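Local structure of CTP:phosphocholine Cytidylyltransferase (Streptococcus pneumoniae, 1JYK) at residues 30-35 against 124-129; 48-53 against 83-88. The protein catalyses the transfer of cytidylyl from CTP to phosphocholine, giving CDP-choline. All coordinates share one frame; numbering follows the deposited sequence.

Interaction 1. Residues 30-35 against 124-129; sequences ILAAGL and IDADNY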
ATOM      1  N   ILE A  30      -4.323  -3.642  -3.873  1.00 13.44           N
ATOM      2  CA  ILE A  30      -4.400  -2.199  -3.695  1.00 13.09           C
ATOM      3  C   ILE A  30      -5.380  -1.894  -2.567  1.00 14.18           C
ATOM      4  O   ILE A  30      -6.546  -2.310  -2.602  1.00 13.55           O
ATOM      5  CB  ILE A  30      -4.855  -1.485  -5.000  1.00 12.03           C
ATOM      6  CG1 ILE A  30      -3.927  -1.880  -6.153  1.00 12.82           C
ATOM      7  CG2 ILE A  30      -4.849   0.030  -4.803  1.00 11.59           C
ATOM      8  CD1 ILE A  30      -4.269  -1.223  -7.484  1.00 13.01           C
ATOM      9  N   LEU A  31      -4.897  -1.180  -1.556  1.00 13.57           N
ATOM     10  CA  LEU A  31      -5.718  -0.829  -0.405  1.00 14.52           C
ATOM     11  C   LEU A  31      -6.470   0.470  -0.675  1.00 14.73           C
ATOM     12  O   LEU A  31      -5.891   1.555  -0.626  1.00 16.73           O
ATOM     13  CB  LEU A  31      -4.831  -0.689   0.838  1.00 14.54           C
ATOM     14  CG  LEU A  31      -3.923  -1.884   1.150  1.00 14.83           C
ATOM     15  CD1 LEU A  31      -3.028  -1.553   2.342  1.00 15.74           C
ATOM     16  CD2 LEU A  31      -4.762  -3.113   1.438  1.00 16.42           C
ATOM     17  N   ALA A  32      -7.767   0.351  -0.956  1.00 13.99           N
ATOM     18  CA  ALA A  32      -8.590   1.513  -1.265  1.00 14.04           C
ATOM     19  C   ALA A  32      -9.949   1.528  -0.544  1.00 15.10           C
ATOM     20  O   ALA A  32     -10.915   2.089  -1.063  1.00 15.55           O
ATOM     21  CB  ALA A  32      -8.809   1.580  -2.785  1.00 13.97           C
ATOM     22  N   ALA A  33     -10.026   0.945   0.651  1.00 15.26           N
ATOM     23  CA  ALA A  33     -11.295   0.895   1.379  1.00 16.23           C
ATOM     24  C   ALA A  33     -11.569   2.025   2.375  1.00 16.55           C
ATOM     25  O   ALA A  33     -12.728   2.323   2.670  1.00 16.82           O
ATOM     26  CB  ALA A  33     -11.417  -0.448   2.090  1.00 15.57           C
ATOM     27  N   GLY A  34     -10.510   2.651   2.882  1.00 17.47           N
ATOM     28  CA  GLY A  34     -10.649   3.704   3.879  1.00 17.27           C
ATOM     29  C   GLY A  34     -11.422   4.970   3.555  1.00 19.31           C
ATOM     30  O   GLY A  34     -11.682   5.293   2.395  1.00 19.26           O
ATOM     31  N   LEU A  35     -11.771   5.705   4.608  1.00 19.88           N
ATOM     32  CA  LEU A  35     -12.522   6.948   4.483  1.00 20.69           C
ATOM     33  C   LEU A  35     -11.725   8.142   3.934  1.00 21.79           C
ATOM     34  O   LEU A  35     -12.311   9.074   3.371  1.00 22.15           O
ATOM     35  CB  LEU A  35     -13.127   7.319   5.843  1.00 21.79           C
ATOM     36  CG  LEU A  35     -14.154   6.334   6.409  1.00 24.07           C
ATOM     37  CD1 LEU A  35     -14.265   6.508   7.913  1.00 24.59           C
ATOM     38  CD2 LEU A  35     -15.495   6.566   5.752  1.00 24.33           C
ATOM     39  N   ILE A 124      -0.150  -2.108  -2.304  1.00 13.42           N
ATOM     40  CA  ILE A 124      -0.062  -0.709  -2.683  1.00 12.76           C
ATOM     41  C   ILE A 124      -1.113   0.181  -2.043  1.00 13.98           C
ATOM     42  O   ILE A 124      -2.293  -0.165  -2.020  1.00 13.64           O
ATOM     43  CB  ILE A 124      -0.192  -0.593  -4.215  1.00 13.51           C
ATOM     44  CG1 ILE A 124       0.909  -1.422  -4.874  1.00 14.19           C
ATOM     45  CG2 ILE A 124      -0.148   0.868  -4.655  1.00 13.69           C
ATOM     46  CD1 ILE A 124       0.468  -2.128  -6.134  1.00 16.48           C
ATOM     47  N   ASP A 125      -0.682   1.327  -1.525  1.00 14.25           N
ATOM     48  CA  ASP A 125      -1.607   2.284  -0.929  1.00 17.16           C
ATOM     49  C   ASP A 125      -2.187   3.046  -2.112  1.00 18.30           C
ATOM     50  O   ASP A 125      -1.451   3.448  -3.011  1.00 17.20           O
ATOM     51  CB  ASP A 125      -0.874   3.263  -0.011  1.00 19.75           C
ATOM     52  CG  ASP A 125      -0.465   2.641   1.318  1.00 22.18           C
ATOM     53  OD1 ASP A 125      -0.898   1.511   1.636  1.00 23.05           O
ATOM     54  OD2 ASP A 125       0.302   3.304   2.050  1.00 25.37           O
ATOM     55  N   ALA A 126      -3.501   3.255  -2.107  1.00 19.99           N
ATOM     56  CA  ALA A 126      -4.162   3.938  -3.212  1.00 20.90           C
ATOM     57  C   ALA A 126      -4.090   5.463  -3.210  1.00 22.10           C
ATOM     58  O   ALA A 126      -4.498   6.091  -4.188  1.00 24.65           O
ATOM     59  CB  ALA A 126      -5.625   3.494  -3.287  1.00 22.20           C
ATOM     60  N   ASP A 127      -3.578   6.067  -2.141  1.00 21.59           N
ATOM     61  CA  ASP A 127      -3.500   7.526  -2.086  1.00 22.86           C
ATOM     62  C   ASP A 127      -2.130   8.121  -2.412  1.00 22.19           C
ATOM     63  O   ASP A 127      -1.746   9.161  -1.871  1.00 24.09           O
ATOM     64  CB  ASP A 127      -3.958   8.033  -0.721  1.00 25.28           C
ATOM     65  CG  ASP A 127      -3.335   7.267   0.421  1.00 28.13           C
ATOM     66  OD1 ASP A 127      -2.298   6.602   0.209  1.00 29.34           O
ATOM     67  OD2 ASP A 127      -3.890   7.336   1.536  1.00 30.33           O
ATOM     68  N   ASN A 128      -1.397   7.459  -3.296  1.00 19.85           N
ATOM     69  CA  ASN A 128      -0.089   7.935  -3.710  1.00 18.32           C
ATOM     70  C   ASN A 128      -0.075   8.068  -5.221  1.00 17.71           C
ATOM     71  O   ASN A 128      -0.722   7.292  -5.927  1.00 19.03           O
ATOM     72  CB  ASN A 128       1.001   6.941  -3.310  1.00 18.87           C
ATOM     73  CG  ASN A 128       1.311   6.979  -1.830  1.00 20.93           C
ATOM     74  OD1 ASN A 128       1.145   8.009  -1.177  1.00 23.95           O
ATOM     75  ND2 ASN A 128       1.756   5.852  -1.288  1.00 20.60           N
ATOM     76  N   TYR A 129       0.650   9.056  -5.718  1.00 16.78           N
ATOM     77  CA  TYR A 129       0.790   9.229  -7.150  1.00 16.64           C
ATOM     78  C   TYR A 129       2.207   8.751  -7.466  1.00 17.64           C
ATOM     79  O   TYR A 129       3.180   9.245  -6.885  1.00 17.22           O
ATOM     80  CB  TYR A 129       0.636  10.694  -7.548  1.00 14.57           C
ATOM     81  CG  TYR A 129       0.826  10.915  -9.031  1.00 16.55           C
ATOM     82  CD1 TYR A 129       2.065  11.305  -9.548  1.00 16.49           C
ATOM     83  CD2 TYR A 129      -0.226  10.708  -9.924  1.00 16.73           C
ATOM     84  CE1 TYR A 129       2.250  11.483 -10.916  1.00 16.29           C
ATOM     85  CE2 TYR A 129      -0.053  10.883 -11.292  1.00 17.24           C
ATOM     86  CZ  TYR A 129       1.186  11.270 -11.780  1.00 17.90           C
ATOM     87  OH  TYR A 129       1.351  11.458 -13.132  1.00 19.09           O
TER
HETATM   88  O   HOH W   1      -4.641   3.372   0.849  1.00 25.66           O

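Interaction 2. Residues 48-53 against 83-88; sequences KALVQV and EQFDYL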
ATOM      1  N   LYS A  48     -10.896   8.141  -1.850  1.00 16.51           N
ATOM      2  CA  LYS A  48      -9.584   8.681  -2.169  1.00 16.73           C
ATOM      3  C   LYS A  48      -8.869   8.020  -3.347  1.00 15.73           C
ATOM      4  O   LYS A  48      -8.120   8.688  -4.060  1.00 15.91           O
ATOM      5  CB  LYS A  48      -8.689   8.694  -0.924  1.00 18.46           C
ATOM      6  CG  LYS A  48      -8.241   7.353  -0.438  1.00 23.04           C
ATOM      7  CD  LYS A  48      -7.612   7.486   0.936  1.00 27.60           C
ATOM      8  CE  LYS A  48      -7.134   6.139   1.442  1.00 29.94           C
ATOM      9  NZ  LYS A  48      -6.124   6.293   2.519  1.00 32.63           N
ATOM     10  N   ALA A  49      -9.104   6.728  -3.570  1.00 14.73           N
ATOM     11  CA  ALA A  49      -8.456   6.031  -4.685  1.00 15.15           C
ATOM     12  C   ALA A  49      -8.964   6.547  -6.028  1.00 14.52           C
ATOM     13  O   ALA A  49      -8.303   6.381  -7.059  1.00 13.74           O
ATOM     14  CB  ALA A  49      -8.699   4.521  -4.589  1.00 13.13           C
ATOM     15  N   LEU A  50     -10.133   7.178  -6.011  1.00 13.99           N
ATOM     16  CA  LEU A  50     -10.727   7.689  -7.242  1.00 15.35           C
ATOM     17  C   LEU A  50     -10.652   9.214  -7.401  1.00 15.79           C
ATOM     18  O   LEU A  50     -11.241   9.782  -8.325  1.00 14.12           O
ATOM     19  CB  LEU A  50     -12.175   7.197  -7.359  1.00 15.50           C
ATOM     20  CG  LEU A  50     -12.319   5.667  -7.438  1.00 15.23           C
ATOM     21  CD1 LEU A  50     -13.786   5.316  -7.623  1.00 16.73           C
ATOM     22  CD2 LEU A  50     -11.492   5.095  -8.589  1.00 15.38           C
ATOM     23  N   VAL A  51      -9.930   9.874  -6.501  1.00 15.18           N
ATOM     24  CA  VAL A  51      -9.752  11.316  -6.602  1.00 14.79           C
ATOM     25  C   VAL A  51      -8.941  11.493  -7.894  1.00 15.63           C
ATOM     26  O   VAL A  51      -7.995  10.744  -8.151  1.00 15.13           O
ATOM     27  CB  VAL A  51      -8.971  11.869  -5.377  1.00 14.83           C
ATOM     28  CG1 VAL A  51      -8.347  13.218  -5.703  1.00 13.43           C
ATOM     29  CG2 VAL A  51      -9.916  12.016  -4.196  1.00 12.99           C
ATOM     30  N   GLN A  52      -9.314  12.464  -8.714  1.00 16.30           N
ATOM     31  CA  GLN A  52      -8.616  12.664  -9.979  1.00 17.83           C
ATOM     32  C   GLN A  52      -7.486  13.689  -9.969  1.00 18.46           C
ATOM     33  O   GLN A  52      -7.640  14.801  -9.468  1.00 18.23           O
ATOM     34  CB  GLN A  52      -9.624  13.039 -11.066  1.00 18.96           C
ATOM     35  CG  GLN A  52     -10.842  12.137 -11.092  1.00 20.69           C
ATOM     36  CD  GLN A  52     -11.757  12.418 -12.260  1.00 22.85           C
ATOM     37  OE1 GLN A  52     -11.369  13.066 -13.232  1.00 25.56           O
ATOM     38  NE2 GLN A  52     -12.982  11.923 -12.176  1.00 23.38           N
ATOM     39  N   VAL A  53      -6.341  13.292 -10.510  1.00 18.74           N
ATOM     40  CA  VAL A  53      -5.199  14.185 -10.626  1.00 20.43           C
ATOM     41  C   VAL A  53      -4.938  14.215 -12.121  1.00 20.11           C
ATOM     42  O   VAL A  53      -4.899  13.173 -12.780  1.00 18.10           O
ATOM     43  CB  VAL A  53      -3.949  13.678  -9.840  1.00 20.99           C
ATOM     44  CG1 VAL A  53      -4.318  13.471  -8.383  1.00 21.68           C
ATOM     45  CG2 VAL A  53      -3.407  12.397 -10.441  1.00 23.37           C
ATOM     46  N   GLU A  83     -19.211   1.425  -4.673  1.00 16.88           N
ATOM     47  CA  GLU A  83     -19.912   1.344  -5.953  1.00 18.64           C
ATOM     48  C   GLU A  83     -19.243   2.160  -7.065  1.00 17.14           C
ATOM     49  O   GLU A  83     -19.476   1.919  -8.248  1.00 16.97           O
ATOM     50  CB  GLU A  83     -21.380   1.765  -5.790  1.00 20.53           C
ATOM     51  CG  GLU A  83     -21.589   3.201  -5.321  1.00 26.85           C
ATOM     52  CD  GLU A  83     -21.425   3.379  -3.812  1.00 28.74           C
ATOM     53  OE1 GLU A  83     -21.369   2.364  -3.077  1.00 27.99           O
ATOM     54  OE2 GLU A  83     -21.351   4.545  -3.365  1.00 30.83           O
ATOM     55  N   GLN A  84     -18.398   3.115  -6.691  1.00 15.37           N
ATOM     56  CA  GLN A  84     -17.720   3.921  -7.695  1.00 15.50           C
ATOM     57  C   GLN A  84     -16.582   3.152  -8.358  1.00 14.54           C
ATOM     58  O   GLN A  84     -16.082   3.559  -9.406  1.00 15.05           O
ATOM     59  CB  GLN A  84     -17.203   5.221  -7.071  1.00 15.28           C
ATOM     60  CG  GLN A  84     -18.338   6.173  -6.671  1.00 15.04           C
ATOM     61  CD  GLN A  84     -17.862   7.549  -6.245  1.00 15.81           C
ATOM     62  OE1 GLN A  84     -16.881   8.078  -6.776  1.00 16.16           O
ATOM     63  NE2 GLN A  84     -18.564   8.142  -5.284  1.00 15.89           N
ATOM     64  N   PHE A  85     -16.189   2.029  -7.755  1.00 14.67           N
ATOM     65  CA  PHE A  85     -15.102   1.193  -8.283  1.00 14.45           C
ATOM     66  C   PHE A  85     -15.556   0.133  -9.296  1.00 14.90           C
ATOM     67  O   PHE A  85     -14.736  -0.437 -10.012  1.00 16.88           O
ATOM     68  CB  PHE A  85     -14.396   0.452  -7.141  1.00 13.38           C
ATOM     69  CG  PHE A  85     -13.584   1.339  -6.237  1.00 13.31           C
ATOM     70  CD1 PHE A  85     -12.209   1.473  -6.419  1.00 14.32           C
ATOM     71  CD2 PHE A  85     -14.190   2.023  -5.189  1.00 13.64           C
ATOM     72  CE1 PHE A  85     -11.448   2.278  -5.565  1.00 13.24           C
ATOM     73  CE2 PHE A  85     -13.437   2.830  -4.331  1.00 13.83           C
ATOM     74  CZ  PHE A  85     -12.064   2.955  -4.523  1.00 13.35           C
ATOM     75  N   ASP A  86     -16.854  -0.138  -9.353  1.00 14.98           N
ATOM     76  CA  ASP A  86     -17.375  -1.172 -10.241  1.00 15.17           C
ATOM     77  C   ASP A  86     -16.886  -1.161 -11.679  1.00 14.46           C
ATOM     78  O   ASP A  86     -16.523  -2.211 -12.222  1.00 14.63           O
ATOM     79  CB  ASP A  86     -18.900  -1.146 -10.220  1.00 18.21           C
ATOM     80  CG  ASP A  86     -19.466  -1.728  -8.938  1.00 20.95           C
ATOM     81  OD1 ASP A  86     -18.829  -2.630  -8.350  1.00 22.67           O
ATOM     82  OD2 ASP A  86     -20.549  -1.280  -8.513  1.00 24.80           O
ATOM     83  N   TYR A  87     -16.872   0.014 -12.301  1.00 14.54           N
ATOM     84  CA  TYR A  87     -16.431   0.134 -13.694  1.00 14.22           C
ATOM     85  C   TYR A  87     -15.026  -0.418 -13.975  1.00 14.03           C
ATOM     86  O   TYR A  87     -14.705  -0.749 -15.116  1.00 13.01           O
ATOM     87  CB  TYR A  87     -16.489   1.603 -14.141  1.00 14.12           C
ATOM     88  CG  TYR A  87     -15.291   2.435 -13.711  1.00 13.39           C
ATOM     89  CD1 TYR A  87     -14.333   2.848 -14.639  1.00 12.62           C
ATOM     90  CD2 TYR A  87     -15.121   2.810 -12.371  1.00 13.05           C
ATOM     91  CE1 TYR A  87     -13.231   3.615 -14.250  1.00 14.01           C
ATOM     92  CE2 TYR A  87     -14.026   3.575 -11.971  1.00 13.46           C
ATOM     93  CZ  TYR A  87     -13.086   3.975 -12.912  1.00 14.17           C
ATOM     94  OH  TYR A  87     -12.005   4.738 -12.513  1.00 15.06           O
ATOM     95  N   LEU A  88     -14.191  -0.506 -12.938  1.00 13.42           N
ATOM     96  CA  LEU A  88     -12.824  -0.991 -13.101  1.00 12.33           C
ATOM     97  C   LEU A  88     -12.733  -2.471 -13.448  1.00 12.10           C
ATOM     98  O   LEU A  88     -11.741  -2.916 -14.014  1.00 13.24           O
ATOM     99  CB  LEU A  88     -12.005  -0.707 -11.832  1.00 12.89           C
ATOM    100  CG  LEU A  88     -11.776   0.768 -11.466  1.00 11.64           C
ATOM    101  CD1 LEU A  88     -11.237   0.852 -10.041  1.00 13.63           C
ATOM    102  CD2 LEU A  88     -10.799   1.420 -12.450  1.00  9.22           C
TER

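Interaction 1. Residues 30-35 against 124-129
Leu-31 and Ile-124 form the straightest link between two parallel strands at the centre of the main sheet: Leu-31 N donates to Ile-124 O at 2.8 Å, with 167° at the hydrogen. The strands diverge beyond it, CA-CA separations rising from 4.7 Å for Ile-30 and Ile-124 to 5.4 Å for Ala-32 and Ala-126.

On the face carrying Ile-30 and Ile-124 the packing is tight. With chi1 at -55°, Ile-30 keeps CG1 beside its backbone N and sends CG2 the other way, where this methyl meets Ala-126 CB at 3.9 Å. The same Ala-126 methyl lies 3.7 Å from Ala-32 CB, a methyl-to-methyl contact just past the last bridged pair. Helix 58-68 covers this layer, as Ile-59 and Ile-63 touch Ile-30 and Gln-62 touches both isoleucines.

Looser and wetter is the side of Leu-31 and Asp-125, both partly exposed. Here the side chains pass at a slant, Leu-31 CD1 coming within 3.8 Å of Asp-125 OD1, a van der Waals touch between a methyl and a carboxylate oxygen, not a hydrogen bond. The second backbone bond, from Ala-126 N to Leu-31 O, is stretched to 3.3 Å, and its donor is tilted 34° out of the carbonyl plane. A water enters at this point, donating to Leu-31 O at 2.7 Å while accepting from Ala-126 N.

The loop after Ala-32, with Gly-34, and the turn with Asp-125 and Asp-127 are consistent with the rim of the nucleotide pocket, as in related nucleotidyltransferases. Since the amide of Ala-126 is shared between a carbonyl and a water, the pairing probably weakens where the strands part, and the polar backbone there is satisfied partly by solvent.

Interaction 2. Residues 48-53 against 83-88
Leu-50 packs its isobutyl group among Gln-84, Phe-85, Tyr-87 and Leu-88. It belongs to a short 3-10 turn, residues 48-50, which closes the signature sequence of the nucleotidyltransferase family; opposite lies the turn that leads into helix 87-92 of the Rossmann-like alpha/beta fold.

From CB, which points toward 83-88, the chain turns with chi1 at -62°, setting CG beside the backbone N. CG then lies over a face of Phe-85, 4.0 Å from its CE1. The next torsion, chi2 -177°, carries CD1 to full extension, above the middle of the same ring. Its distance to the Phe-85 centroid is 4.0 Å, only 5° off the normal, which is a CH-pi contact. CD1 also reaches backbone and side chain of the preceding residue, at 3.4 Å from Gln-84 O and 3.5 Å from Gln-84 CB. The other methyl, CD2, branches to the edge of Tyr-87, 4.0 Å from its OH, and more loosely meets Leu-88 CD1 at 4.5 Å.

Polar ends at the margin are held from elsewhere: Tyr-87 OH bonds to Glu-60 OE2 and Gln-84 NE2 to Asn-45 O, while Pro-57 touches both Leu-50 and Tyr-87. No hydrogen bond spans the two segments, so the contact between 48-53 and 83-88 rests on van der Waals and CH-pi packing, mostly apolar.

Phe-85 is thus approached from two directions. Leu-50 occupies a face, whereas Ala-49 meets the rim near the ring plane: its CB lies 3.7 Å from Phe-85 CE1 and as close to Phe-85 CZ.

How the interactions relate
The centres of the two contacts lie 11 Å apart, and both belong to the nucleotidyltransferase fold. Interaction 2 is nested in the chain loop that interaction 1 closes: the order is 30-35, 48-53, 83-88, then 124-129. Interaction 1 belongs to the main sheet near the centre of the chain, whereas interaction 2 lies farther out, between a 3-10 turn and the start of helix 87-92. They meet at Ala-49, whose CB packs at 3.5 Å against both Ala-32 CB and Ala-126 CB, and at a salt bridge of 2.7 Å from Lys-48 NZ to Asp-127 OD2. The 3-10 turn 48-50 thus lies between the sheet and the turn leading into helix 87-92.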